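Local coordinates for vivid PAS protein VVD (Neurospora crassa, PDB 3D72), which senses blue light through a flavin cofactor held in its PAS-type LOV domain and, as a circadian photoreceptor, forms a rapidly exchanging dimer when activated by light, at residues Y10-Y15 / V32-A37; I17-R22 / M144-E149; V51-A56 / Y63-V68; F75-D80 / N95-M100. The protein carries 1 engineered substitution. All blocks are in the same frame, centred on the assembly; numbering follows the deposited sequence.

Interaction 1: Y10-Y15 / V32-A37; sequences YDIMGY and VDTSVA. Engineered in segment 32-37: Val36 (natural residue Cys).
Thr34 lays its methyl group against the first turn of helix 12-21, where Ile12 and Met13 receive it together. Its CG2 lies 4.0 Å from Met13 CG and 4.1 Å from Ile12 CG2, so a single methyl bridges two consecutive helical residues. With chi1 at 64°, OG1 of Thr34 sits between the backbone N and the carbonyl carbon, and CG2 is left to face the helix. Ile12 meets it with the short branch, CG2, while the longer CG1-CD1 arm leads away from the loop. Met13 offers its CG methylene, near the root of a chain that bends further out, at chi3. The meeting is small and apolar, with about 90 Å² buried in all.

Local turns shape both partners. Asp11 is the N-cap of the helix, its OD1 accepting from Gly14 N at 3.0 Å from above the carboxylate plane. On the loop side, Asp33 OD1 is gripped twice, by Ser35 N at 2.9 Å in an Asx turn and by Ser35 OG at 2.7 Å; Asp33 also opens a type I turn that ends at Val36, an engineered replacement of cysteine.

Ile12 also packs on Leu40 of strand 38-42 and Tyr52 of strand 50-53, Thr34 touches Leu16 further along the helix, and Met13 meets Asp11 of the second subunit, which places the contact between the N-terminal helix, the PAS sheet and that neighbouring subunit.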
# COMPACT_ATOMS: atom_id res chain seq x y z
N TYR A 10 14.06 -2.89 1.77
CA TYR A 10 12.84 -3.40 2.36
C TYR A 10 11.55 -3.14 1.59
O TYR A 10 11.41 -2.13 0.93
CB TYR A 10 12.70 -2.88 3.78
CG TYR A 10 13.84 -3.33 4.66
CD1 TYR A 10 15.03 -2.61 4.72
CD2 TYR A 10 13.77 -4.55 5.34
CE1 TYR A 10 16.13 -3.10 5.45
CE2 TYR A 10 14.85 -5.04 6.07
CZ TYR A 10 16.03 -4.31 6.11
OH TYR A 10 17.12 -4.81 6.79
N ASP A 11 10.60 -4.07 1.71
CA ASP A 11 9.31 -3.96 1.04
C ASP A 11 8.37 -3.03 1.80
O ASP A 11 7.29 -3.45 2.23
CB ASP A 11 8.65 -5.33 0.89
CG ASP A 11 7.48 -5.32 -0.09
OD1 ASP A 11 7.23 -4.25 -0.71
OD2 ASP A 11 6.83 -6.37 -0.25
N ILE A 12 8.77 -1.77 1.94
CA ILE A 12 7.97 -0.80 2.66
C ILE A 12 6.57 -0.65 2.06
O ILE A 12 5.59 -0.59 2.80
CB ILE A 12 8.67 0.58 2.70
CG1 ILE A 12 10.05 0.44 3.36
CG2 ILE A 12 7.80 1.59 3.45
CD1 ILE A 12 10.03 -0.19 4.74
N MET A 13 6.46 -0.61 0.73
CA MET A 13 5.13 -0.48 0.13
C MET A 13 4.25 -1.68 0.44
O MET A 13 3.07 -1.53 0.82
CB MET A 13 5.22 -0.30 -1.39
CG MET A 13 5.85 1.00 -1.80
SD MET A 13 5.52 1.38 -3.54
CE MET A 13 6.74 0.39 -4.31
N GLY A 14 4.81 -2.88 0.30
CA GLY A 14 4.05 -4.08 0.59
C GLY A 14 3.59 -4.10 2.03
O GLY A 14 2.46 -4.53 2.32
N TYR A 15 4.44 -3.64 2.93
CA TYR A 15 4.10 -3.63 4.34
C TYR A 15 3.03 -2.60 4.67
O TYR A 15 2.19 -2.84 5.53
CB TYR A 15 5.35 -3.40 5.20
CG TYR A 15 6.40 -4.48 5.05
CD1 TYR A 15 6.04 -5.79 4.70
CD2 TYR A 15 7.75 -4.21 5.26
CE1 TYR A 15 7.00 -6.80 4.57
CE2 TYR A 15 8.71 -5.21 5.13
CZ TYR A 15 8.34 -6.50 4.79
OH TYR A 15 9.30 -7.48 4.65
N VAL A 32 -2.16 5.41 4.86
CA VAL A 32 -0.77 5.79 5.06
C VAL A 32 0.01 5.44 3.80
O VAL A 32 -0.39 4.55 3.06
CB VAL A 32 -0.13 5.04 6.25
CG1 VAL A 32 -0.59 5.65 7.58
CG2 VAL A 32 -0.49 3.56 6.20
N ASP A 33 1.08 6.18 3.55
CA ASP A 33 1.92 5.90 2.40
C ASP A 33 3.36 6.19 2.76
O ASP A 33 3.65 6.61 3.88
CB ASP A 33 1.49 6.69 1.14
CG ASP A 33 1.53 8.19 1.34
OD1 ASP A 33 2.27 8.67 2.22
OD2 ASP A 33 0.82 8.89 0.58
N THR A 34 4.27 5.97 1.81
CA THR A 34 5.68 6.18 2.05
C THR A 34 6.11 7.62 2.25
O THR A 34 7.28 7.88 2.52
CB THR A 34 6.52 5.59 0.90
OG1 THR A 34 6.23 6.31 -0.31
CG2 THR A 34 6.21 4.12 0.71
N SER A 35 5.16 8.56 2.14
CA SER A 35 5.45 9.98 2.30
C SER A 35 5.41 10.44 3.76
O SER A 35 5.93 11.51 4.09
CB SER A 35 4.45 10.83 1.50
OG SER A 35 3.28 11.13 2.24
N VAL A 36 4.79 9.65 4.63
CA VAL A 36 4.68 9.99 6.04
C VAL A 36 5.96 9.66 6.78
O VAL A 36 6.85 9.01 6.23
CB VAL A 36 3.53 9.21 6.71
CG1 VAL A 36 2.25 9.40 5.91
CG2 VAL A 36 3.87 7.74 6.82
N ALA A 37 6.06 10.12 8.03
CA ALA A 37 7.24 9.81 8.84
C ALA A 37 7.07 8.38 9.34
O ALA A 37 6.12 8.06 10.05
CB ALA A 37 7.35 10.77 10.02

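Interaction 2: I17-R22 / M144-E149; sequences IQIMNR and MGFQCE. With FAD (flavin-adenine dinucleotide), chain C.
Ile19 reaches the sheet with CG1 opposite its own carbonyl carbon (chi1 -70°) and CD1 fully extended, while Met144 starts with CG opposite its backbone N (chi1 -177°) and bends at chi3. CD1 of Ile19 thereby settles 3.7 Å from Met144 SD and 3.8 Å from Met144 CB, the two chains running across each other at a slant. The same methyl sits at the edge of the Phe146 ring, near its plane, 3.9 Å from CZ. Behind it, Ile19 O is held by Arg22, whose NH1 donates at 2.9 Å from above the carbonyl plane.

Strand 140-146 turns its other side to the flavin: Gly145 N lies 3.4 Å from FAD C7M, and a side chain there would run into the ring. Further on, Gln147 sets CG 3.4 Å from FAD O4. With Gln147 cut back to an alanine, the group beside FAD O4 is lost and Phe57 and Met60 of helix 55-61 would probably be short of a packing partner.

The side chains of Met144 and Phe146 form an apolar layer against helix 12-21, while Gly145, Gln147 and the backbone of Met144 border the flavin. The helix meets the strand here through apolar packing, probably less directional than hydrogen bonds.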
# COMPACT_ATOMS: atom_id res chain seq x y z
N ILE A 17 0.69 -1.72 2.59
CA ILE A 17 -0.54 -2.33 2.08
C ILE A 17 -1.01 -3.38 3.08
O ILE A 17 -2.19 -3.48 3.38
CB ILE A 17 -0.28 -2.97 0.69
CG1 ILE A 17 -0.07 -1.86 -0.34
CG2 ILE A 17 -1.46 -3.86 0.28
CD1 ILE A 17 0.50 -2.35 -1.67
N GLN A 18 -0.07 -4.16 3.61
CA GLN A 18 -0.42 -5.19 4.58
C GLN A 18 -1.10 -4.57 5.80
O GLN A 18 -2.10 -5.08 6.29
CB GLN A 18 0.85 -5.92 5.02
CG GLN A 18 0.62 -6.94 6.11
CD GLN A 18 1.91 -7.54 6.61
OE1 GLN A 18 2.84 -7.78 5.83
NE2 GLN A 18 1.98 -7.80 7.91
N ILE A 19 -0.54 -3.46 6.27
CA ILE A 19 -1.10 -2.78 7.44
C ILE A 19 -2.50 -2.25 7.16
O ILE A 19 -3.42 -2.48 7.95
CB ILE A 19 -0.18 -1.63 7.91
CG1 ILE A 19 1.10 -2.22 8.51
CG2 ILE A 19 -0.91 -0.74 8.93
CD1 ILE A 19 2.18 -1.21 8.80
N MET A 20 -2.68 -1.57 6.03
CA MET A 20 -4.01 -1.03 5.71
C MET A 20 -5.06 -2.11 5.45
O MET A 20 -6.25 -1.86 5.57
CB MET A 20 -3.93 -0.09 4.51
CG MET A 20 -3.24 1.23 4.83
SD MET A 20 -3.26 2.37 3.44
CE MET A 20 -1.75 1.82 2.56
N ASN A 21 -4.61 -3.31 5.09
CA ASN A 21 -5.53 -4.42 4.81
C ASN A 21 -5.68 -5.40 5.98
O ASN A 21 -6.42 -6.38 5.87
CB ASN A 21 -5.03 -5.21 3.59
CG ASN A 21 -5.39 -4.55 2.27
OD1 ASN A 21 -6.43 -4.83 1.68
ND2 ASN A 21 -4.52 -3.67 1.80
N ARG A 22 -5.01 -5.15 7.10
CA ARG A 22 -5.09 -6.08 8.23
C ARG A 22 -6.51 -6.24 8.75
O ARG A 22 -7.22 -5.26 8.97
CB ARG A 22 -4.11 -5.67 9.35
CG ARG A 22 -4.43 -4.40 10.11
CD ARG A 22 -3.21 -3.98 10.94
NE ARG A 22 -3.53 -3.00 11.97
CZ ARG A 22 -3.92 -1.76 11.74
NH1 ARG A 22 -4.06 -1.31 10.49
NH2 ARG A 22 -4.19 -0.95 12.76
N MET A 144 6.55 -1.67 12.12
CA MET A 144 6.54 -0.40 11.41
C MET A 144 6.03 0.66 12.36
O MET A 144 4.97 0.50 12.98
CB MET A 144 5.65 -0.43 10.16
CG MET A 144 5.70 0.89 9.35
SD MET A 144 5.08 0.83 7.64
CE MET A 144 6.34 -0.28 6.88
N GLY A 145 6.81 1.73 12.51
CA GLY A 145 6.42 2.82 13.38
C GLY A 145 6.08 4.06 12.59
O GLY A 145 6.71 4.37 11.59
N PHE A 146 5.05 4.77 13.05
CA PHE A 146 4.58 6.00 12.44
C PHE A 146 4.74 7.09 13.49
O PHE A 146 4.31 6.91 14.63
CB PHE A 146 3.11 5.85 12.05
CG PHE A 146 2.87 4.75 11.05
CD1 PHE A 146 2.92 5.02 9.69
CD2 PHE A 146 2.60 3.46 11.47
CE1 PHE A 146 2.72 4.01 8.75
CE2 PHE A 146 2.40 2.43 10.54
CZ PHE A 146 2.45 2.71 9.18
N GLN A 147 5.39 8.19 13.12
CA GLN A 147 5.61 9.30 14.06
C GLN A 147 4.85 10.54 13.64
O GLN A 147 4.64 10.79 12.46
CB GLN A 147 7.09 9.65 14.15
CG GLN A 147 7.98 8.56 14.74
CD GLN A 147 8.23 7.43 13.78
OE1 GLN A 147 8.18 7.60 12.56
NE2 GLN A 147 8.53 6.25 14.32
N CYS A 148 4.47 11.34 14.63
CA CYS A 148 3.73 12.57 14.38
C CYS A 148 4.09 13.58 15.44
O CYS A 148 3.95 13.33 16.63
CB CYS A 148 2.22 12.28 14.42
SG CYS A 148 1.15 13.74 14.30
N GLU A 149 4.58 14.74 15.00
CA GLU A 149 4.94 15.79 15.93
C GLU A 149 3.66 16.48 16.37
O GLU A 149 2.91 16.96 15.49
CB GLU A 149 5.89 16.78 15.25
CG GLU A 149 6.80 17.49 16.21
CD GLU A 149 7.62 18.57 15.54
OE1 GLU A 149 8.12 18.34 14.42
OE2 GLU A 149 7.76 19.65 16.15
OXT GLU A 149 3.41 16.52 17.59
PA FAD C . 13.37 -0.39 28.67
O1A FAD C . 14.70 0.17 28.30
O2A FAD C . 13.35 -1.75 29.28
O5B FAD C . 12.64 0.65 29.62
C5B FAD C . 11.34 0.42 30.20
C4B FAD C . 11.11 1.51 31.25
O4B FAD C . 9.84 1.24 31.86
C3B FAD C . 12.17 1.58 32.37
O3B FAD C . 12.75 2.84 32.55
C2B FAD C . 11.46 1.07 33.62
O2B FAD C . 11.77 1.69 34.84
C1B FAD C . 9.97 1.12 33.29
N9A FAD C . 9.23 -0.07 33.66
C8A FAD C . 9.44 -1.36 33.22
N7A FAD C . 8.62 -2.24 33.74
C5A FAD C . 7.84 -1.49 34.61
C6A FAD C . 6.75 -1.86 35.47
N6A FAD C . 6.33 -3.12 35.58
N1A FAD C . 6.15 -0.87 36.21
C2A FAD C . 6.60 0.40 36.08
N3A FAD C . 7.61 0.86 35.29
C4A FAD C . 8.19 -0.18 34.57
N1 FAD C . 10.50 5.32 20.88
C2 FAD C . 10.55 6.68 20.85
O2 FAD C . 10.79 7.36 21.86
N3 FAD C . 10.29 7.35 19.64
C4 FAD C . 10.01 6.73 18.42
O4 FAD C . 9.78 7.43 17.41
C4X FAD C . 9.95 5.32 18.47
N5 FAD C . 9.68 4.62 17.28
C5X FAD C . 9.64 3.24 17.34
C6 FAD C . 9.37 2.51 16.14
C7 FAD C . 9.35 1.13 16.12
C7M FAD C . 9.03 0.45 14.79
C8 FAD C . 9.65 0.40 17.30
C8M FAD C . 9.66 -1.12 17.34
C9 FAD C . 9.92 1.11 18.52
C9A FAD C . 9.93 2.52 18.56
N10 FAD C . 10.18 3.28 19.77
C10 FAD C . 10.24 4.65 19.70
C1' FAD C . 10.41 2.63 21.10
C2' FAD C . 11.78 2.15 21.51
O2' FAD C . 12.45 1.62 20.36
C3' FAD C . 11.59 1.13 22.65
O3' FAD C . 10.81 0.03 22.15
C4' FAD C . 10.85 1.73 23.89
O4' FAD C . 11.67 2.73 24.47
C5' FAD C . 10.50 0.68 24.95
O5' FAD C . 11.47 -0.38 25.00
P FAD C . 12.84 -0.26 25.80
O1P FAD C . 13.69 -1.34 25.29
O2P FAD C . 13.39 1.11 25.69
O3P FAD C . 12.51 -0.54 27.34

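Interaction 3: V51-A56 / Y63-V68; sequences VYASEA and YSNAEV
Ala53 and Asn65 face each other across two waters, while Ala53 CB packs on Val68, at a point of the PAS fold where edge strand 50-53 meets the short helix 65-68. That helix begins with a capping box: Ser64 N donates to Glu67 OE1 at 3.0 Å, and OE1 takes it on its anti lone pair, away from the other oxygen; Ser64 OG accepts from Glu67 N in a weak return bond.

The side chain of Asn65 carries the polar half of the contact. Its CB sets off alongside the strand rather than straight at it, and chi1 of -107°, away from the usual staggered values, brings the rest of the group closer to Ala53. At CG the chain divides. OD1 comes to 4.2 Å from Ala53 CB and accepts from the first water at 2.7 Å; that water in turn accepts from Ala53 N at 2.9 Å. ND2 donates to the second water. One amide thus serves both polar groups of Ala53 through solvent, oxygen on the N-H side and nitrogen on the carbonyl side, which fixes which way round the amide lies.

The apolar half is one methyl pair, Ala53 CB and Val68 CG2 at 4.0 Å. Leu58 of helix 55-61 touches Ala53, Asn65 and Val68 alike and so closes the corner. Earlier in the strand, Val51 and Tyr52 both face Leu40, a classic beta bulge. At the strand's end, the second water donates to Ala53 O at 2.7 Å and accepts from Asn65 ND2 at 3.2 Å.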
# COMPACT_ATOMS: atom_id res chain seq x y z
N VAL A 51 15.98 -0.40 10.58
CA VAL A 51 16.62 -0.86 9.34
C VAL A 51 16.16 -0.03 8.15
O VAL A 51 16.67 -0.16 7.04
CB VAL A 51 16.37 -2.38 9.08
CG1 VAL A 51 17.07 -3.21 10.15
CG2 VAL A 51 14.88 -2.69 9.08
N TYR A 52 15.16 0.83 8.38
CA TYR A 52 14.66 1.73 7.34
C TYR A 52 14.03 2.96 7.98
O TYR A 52 13.29 2.83 8.95
CB TYR A 52 13.61 1.06 6.46
CG TYR A 52 13.06 2.01 5.41
CD1 TYR A 52 11.94 2.80 5.66
CD2 TYR A 52 13.71 2.16 4.19
CE1 TYR A 52 11.49 3.73 4.72
CE2 TYR A 52 13.27 3.08 3.25
CZ TYR A 52 12.17 3.86 3.52
OH TYR A 52 11.77 4.77 2.57
N ALA A 53 14.33 4.14 7.43
CA ALA A 53 13.75 5.38 7.94
C ALA A 53 13.32 6.24 6.76
O ALA A 53 14.09 6.45 5.82
CB ALA A 53 14.77 6.13 8.80
N SER A 54 12.09 6.72 6.79
CA SER A 54 11.60 7.55 5.70
C SER A 54 12.21 8.94 5.78
O SER A 54 12.63 9.38 6.85
CB SER A 54 10.07 7.66 5.73
OG SER A 54 9.64 8.59 6.70
N GLU A 55 12.24 9.63 4.65
CA GLU A 55 12.80 10.97 4.65
C GLU A 55 12.05 11.91 5.58
O GLU A 55 12.65 12.81 6.16
CB GLU A 55 12.82 11.52 3.22
CG GLU A 55 13.73 10.70 2.32
CD GLU A 55 14.33 11.52 1.18
OE1 GLU A 55 15.20 10.98 0.47
OE2 GLU A 55 13.92 12.69 1.01
N ALA A 56 10.75 11.68 5.75
CA ALA A 56 9.96 12.53 6.64
C ALA A 56 10.35 12.34 8.11
O ALA A 56 10.26 13.28 8.91
CB ALA A 56 8.47 12.25 6.45
N TYR A 63 17.88 14.08 12.41
CA TYR A 63 18.98 13.12 12.29
C TYR A 63 19.09 12.60 10.86
O TYR A 63 18.12 12.61 10.12
CB TYR A 63 18.76 11.94 13.25
CG TYR A 63 18.92 12.27 14.72
CD1 TYR A 63 17.82 12.60 15.52
CD2 TYR A 63 20.18 12.23 15.32
CE1 TYR A 63 17.97 12.87 16.87
CE2 TYR A 63 20.34 12.51 16.66
CZ TYR A 63 19.24 12.83 17.44
OH TYR A 63 19.42 13.09 18.78
N SER A 64 20.28 12.14 10.48
CA SER A 64 20.50 11.61 9.14
C SER A 64 20.34 10.09 9.14
O SER A 64 20.26 9.47 10.20
CB SER A 64 21.92 11.95 8.67
OG SER A 64 22.86 11.30 9.50
N ASN A 65 20.29 9.49 7.95
CA ASN A 65 20.17 8.04 7.84
C ASN A 65 21.31 7.36 8.59
O ASN A 65 21.09 6.40 9.32
CB ASN A 65 20.22 7.61 6.37
CG ASN A 65 18.87 7.17 5.84
OD1 ASN A 65 18.21 6.31 6.42
ND2 ASN A 65 18.45 7.76 4.73
N ALA A 66 22.53 7.87 8.40
CA ALA A 66 23.71 7.31 9.04
C ALA A 66 23.61 7.34 10.56
O ALA A 66 24.14 6.47 11.25
CB ALA A 66 24.95 8.06 8.59
N GLU A 67 22.93 8.36 11.08
CA GLU A 67 22.78 8.51 12.52
C GLU A 67 21.67 7.68 13.14
O GLU A 67 21.71 7.40 14.33
CB GLU A 67 22.55 9.98 12.87
CG GLU A 67 23.76 10.87 12.66
CD GLU A 67 23.48 12.32 12.95
OE1 GLU A 67 22.46 12.83 12.44
OE2 GLU A 67 24.27 12.94 13.70
N VAL A 68 20.68 7.26 12.35
CA VAL A 68 19.59 6.48 12.92
C VAL A 68 19.62 4.98 12.62
O VAL A 68 19.25 4.18 13.47
CB VAL A 68 18.21 7.05 12.52
CG1 VAL A 68 18.15 8.54 12.84
CG2 VAL A 68 17.95 6.81 11.05
O HOH W 1 16.55 4.41 5.51
O HOH W 2 15.34 7.81 3.86

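Interaction 4: F75-D80 / N95-M100; sequences FLQSPD and NTINTM. With FAD (flavin-adenine dinucleotide), chain C.
Gln77 stretches from a 3-10 turn toward helix 94-106, where Ile97 and Met100, one turn apart, meet the two ends of its amide. Along the helix, Asn95 comes first: its carbonyl O accepts from both Thr99 N and Thr99 OG1, which approach from opposite faces of the carbonyl plane. Ile97 then divides its work. Its CD1, at the end of an extended arm, lies 3.8 Å from Gln77 OE1, and its CG2 presses on the ribose end of FAD, 3.3 Å from C5B. Asn98 follows beside the adenosine, with CB 3.7 Å from FAD N9A. Met100 closes the segment: a bend at chi3 carries CE to 3.9 Å from Gln77 NE2, while SD lies 3.9 Å from FAD C1' at the head of the ribityl chain.

The amide itself belongs to the cofactor. Gln77 NE2 donates to FAD O4' at 3.1 Å, almost straight at 176°, and to FAD O2 at 2.9 Å and 163°; a weak bond to N1 adds to these. Its OE1 accepts from Arg89 NE, which fixes the rotation of the amide. A leucine in its place would probably leave O2 and O4' without this donor and Arg89 NE without its acceptor.

Gln77 thus links isoalloxazine and ribityl chain, with Met100 packed beside it against the same chain. Around them, Gln77 touches Asn116 of strand 110-117, Leu76 rests on Phe57 of helix 55-61, and Met100 packs against Leu128 and Met130 of strand 123-134.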
# COMPACT_ATOMS: atom_id res chain seq x y z
N PHE A 75 16.76 6.24 21.37
CA PHE A 75 17.69 7.37 21.47
C PHE A 75 16.98 8.72 21.39
O PHE A 75 17.51 9.72 21.84
CB PHE A 75 18.79 7.29 20.39
CG PHE A 75 18.30 7.56 19.00
CD1 PHE A 75 18.18 8.87 18.52
CD2 PHE A 75 17.97 6.51 18.14
CE1 PHE A 75 17.73 9.12 17.23
CE2 PHE A 75 17.53 6.76 16.85
CZ PHE A 75 17.41 8.06 16.39
N LEU A 76 15.78 8.74 20.82
CA LEU A 76 15.02 9.98 20.70
C LEU A 76 14.51 10.44 22.06
O LEU A 76 14.06 11.58 22.20
CB LEU A 76 13.82 9.79 19.75
CG LEU A 76 14.13 9.61 18.26
CD1 LEU A 76 12.83 9.35 17.50
CD2 LEU A 76 14.81 10.85 17.72
N GLN A 77 14.58 9.58 23.07
CA GLN A 77 14.09 9.92 24.39
C GLN A 77 15.00 10.83 25.20
O GLN A 77 14.66 11.22 26.31
CB GLN A 77 13.76 8.65 25.16
CG GLN A 77 12.49 7.97 24.64
CD GLN A 77 12.48 6.48 24.87
OE1 GLN A 77 13.11 5.98 25.81
NE2 GLN A 77 11.75 5.76 24.02
N SER A 78 16.15 11.17 24.63
CA SER A 78 17.11 12.05 25.30
C SER A 78 17.58 13.15 24.36
O SER A 78 17.81 12.91 23.18
CB SER A 78 18.31 11.25 25.80
OG SER A 78 19.20 12.08 26.53
N PRO A 79 17.74 14.38 24.88
CA PRO A 79 18.20 15.47 24.02
C PRO A 79 19.63 15.29 23.53
O PRO A 79 20.07 15.99 22.61
CB PRO A 79 18.02 16.70 24.91
CG PRO A 79 18.19 16.16 26.29
CD PRO A 79 17.43 14.86 26.23
N ASP A 80 20.35 14.36 24.14
CA ASP A 80 21.72 14.10 23.73
C ASP A 80 21.78 12.78 22.97
O ASP A 80 22.85 12.29 22.61
CB ASP A 80 22.66 14.10 24.95
CG ASP A 80 22.21 13.14 26.04
OD1 ASP A 80 22.58 13.36 27.21
OD2 ASP A 80 21.52 12.16 25.72
N ASN A 95 5.86 4.66 32.67
CA ASN A 95 4.75 3.81 32.31
C ASN A 95 4.59 3.77 30.79
O ASN A 95 4.23 2.75 30.21
CB ASN A 95 3.45 4.31 32.93
CG ASN A 95 2.26 3.42 32.60
OD1 ASN A 95 2.22 2.25 32.98
ND2 ASN A 95 1.30 3.96 31.86
N THR A 96 4.86 4.90 30.15
CA THR A 96 4.75 4.99 28.70
C THR A 96 5.77 4.08 28.05
O THR A 96 5.46 3.36 27.09
CB THR A 96 4.97 6.44 28.23
OG1 THR A 96 3.91 7.27 28.72
CG2 THR A 96 5.02 6.53 26.70
N ILE A 97 6.99 4.09 28.58
CA ILE A 97 8.04 3.24 28.02
C ILE A 97 7.72 1.77 28.24
O ILE A 97 7.92 0.95 27.34
CB ILE A 97 9.41 3.58 28.63
CG1 ILE A 97 9.73 5.04 28.34
CG2 ILE A 97 10.49 2.71 28.00
CD1 ILE A 97 11.01 5.55 28.94
N ASN A 98 7.20 1.45 29.40
CA ASN A 98 6.86 0.06 29.67
C ASN A 98 5.73 -0.40 28.75
O ASN A 98 5.71 -1.54 28.29
CB ASN A 98 6.48 -0.13 31.13
CG ASN A 98 6.25 -1.57 31.47
OD1 ASN A 98 7.12 -2.42 31.26
ND2 ASN A 98 5.08 -1.87 32.01
N THR A 99 4.79 0.50 28.48
CA THR A 99 3.67 0.19 27.60
C THR A 99 4.18 -0.18 26.21
O THR A 99 3.73 -1.15 25.60
CB THR A 99 2.69 1.37 27.49
OG1 THR A 99 1.99 1.52 28.73
CG2 THR A 99 1.68 1.14 26.37
N MET A 100 5.13 0.61 25.69
CA MET A 100 5.70 0.34 24.37
C MET A 100 6.45 -0.98 24.38
O MET A 100 6.28 -1.81 23.49
CB MET A 100 6.69 1.45 23.96
CG MET A 100 6.06 2.80 23.66
SD MET A 100 7.24 3.98 22.97
CE MET A 100 8.14 4.46 24.40
PA FAD C . 13.37 -0.39 28.67
O1A FAD C . 14.70 0.17 28.30
O2A FAD C . 13.35 -1.75 29.28
O5B FAD C . 12.64 0.65 29.62
C5B FAD C . 11.34 0.42 30.20
C4B FAD C . 11.11 1.51 31.25
O4B FAD C . 9.84 1.24 31.86
C3B FAD C . 12.17 1.58 32.37
O3B FAD C . 12.75 2.84 32.55
C2B FAD C . 11.46 1.07 33.62
O2B FAD C . 11.77 1.69 34.84
C1B FAD C . 9.97 1.12 33.29
N9A FAD C . 9.23 -0.07 33.66
C8A FAD C . 9.44 -1.36 33.22
N7A FAD C . 8.62 -2.24 33.74
C5A FAD C . 7.84 -1.49 34.61
C6A FAD C . 6.75 -1.86 35.47
N6A FAD C . 6.33 -3.12 35.58
N1A FAD C . 6.15 -0.87 36.21
C2A FAD C . 6.60 0.40 36.08
N3A FAD C . 7.61 0.86 35.29
C4A FAD C . 8.19 -0.18 34.57
N1 FAD C . 10.50 5.32 20.88
C2 FAD C . 10.55 6.68 20.85
O2 FAD C . 10.79 7.36 21.86
N3 FAD C . 10.29 7.35 19.64
C4 FAD C . 10.01 6.73 18.42
O4 FAD C . 9.78 7.43 17.41
C4X FAD C . 9.95 5.32 18.47
N5 FAD C . 9.68 4.62 17.28
C5X FAD C . 9.64 3.24 17.34
C6 FAD C . 9.37 2.51 16.14
C7 FAD C . 9.35 1.13 16.12
C7M FAD C . 9.03 0.45 14.79
C8 FAD C . 9.65 0.40 17.30
C8M FAD C . 9.66 -1.12 17.34
C9 FAD C . 9.92 1.11 18.52
C9A FAD C . 9.93 2.52 18.56
N10 FAD C . 10.18 3.28 19.77
C10 FAD C . 10.24 4.65 19.70
C1' FAD C . 10.41 2.63 21.10
C2' FAD C . 11.78 2.15 21.51
O2' FAD C . 12.45 1.62 20.36
C3' FAD C . 11.59 1.13 22.65
O3' FAD C . 10.81 0.03 22.15
C4' FAD C . 10.85 1.73 23.89
O4' FAD C . 11.67 2.73 24.47
C5' FAD C . 10.50 0.68 24.95
O5' FAD C . 11.47 -0.38 25.00
P FAD C . 12.84 -0.26 25.80
O1P FAD C . 13.69 -1.34 25.29
O2P FAD C . 13.39 1.11 25.69
O3P FAD C . 12.51 -0.54 27.34

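In the fold
All four contacts are largely buried, though interactions 1 and 3 each include a partly exposed residue, Thr34 and Asn65, whereas those meeting in interactions 2 and 4 are buried throughout. Interactions 1 and 2 share helix 12-21, touch one another and both reach the second subunit; their chemistry is apolar. Interaction 3 joins the edge of the sheet to a short helix partly through water, and lies within the chain loop closed by interaction 2. It abuts interaction 4 where Tyr63 meets Phe75. Interactions 2 and 4, with centres about 20 Å apart on opposite sides of the chain's centre, both touch FAD; interaction 4 holds it by hydrogen bonds from Gln77, interaction 2 by close packing.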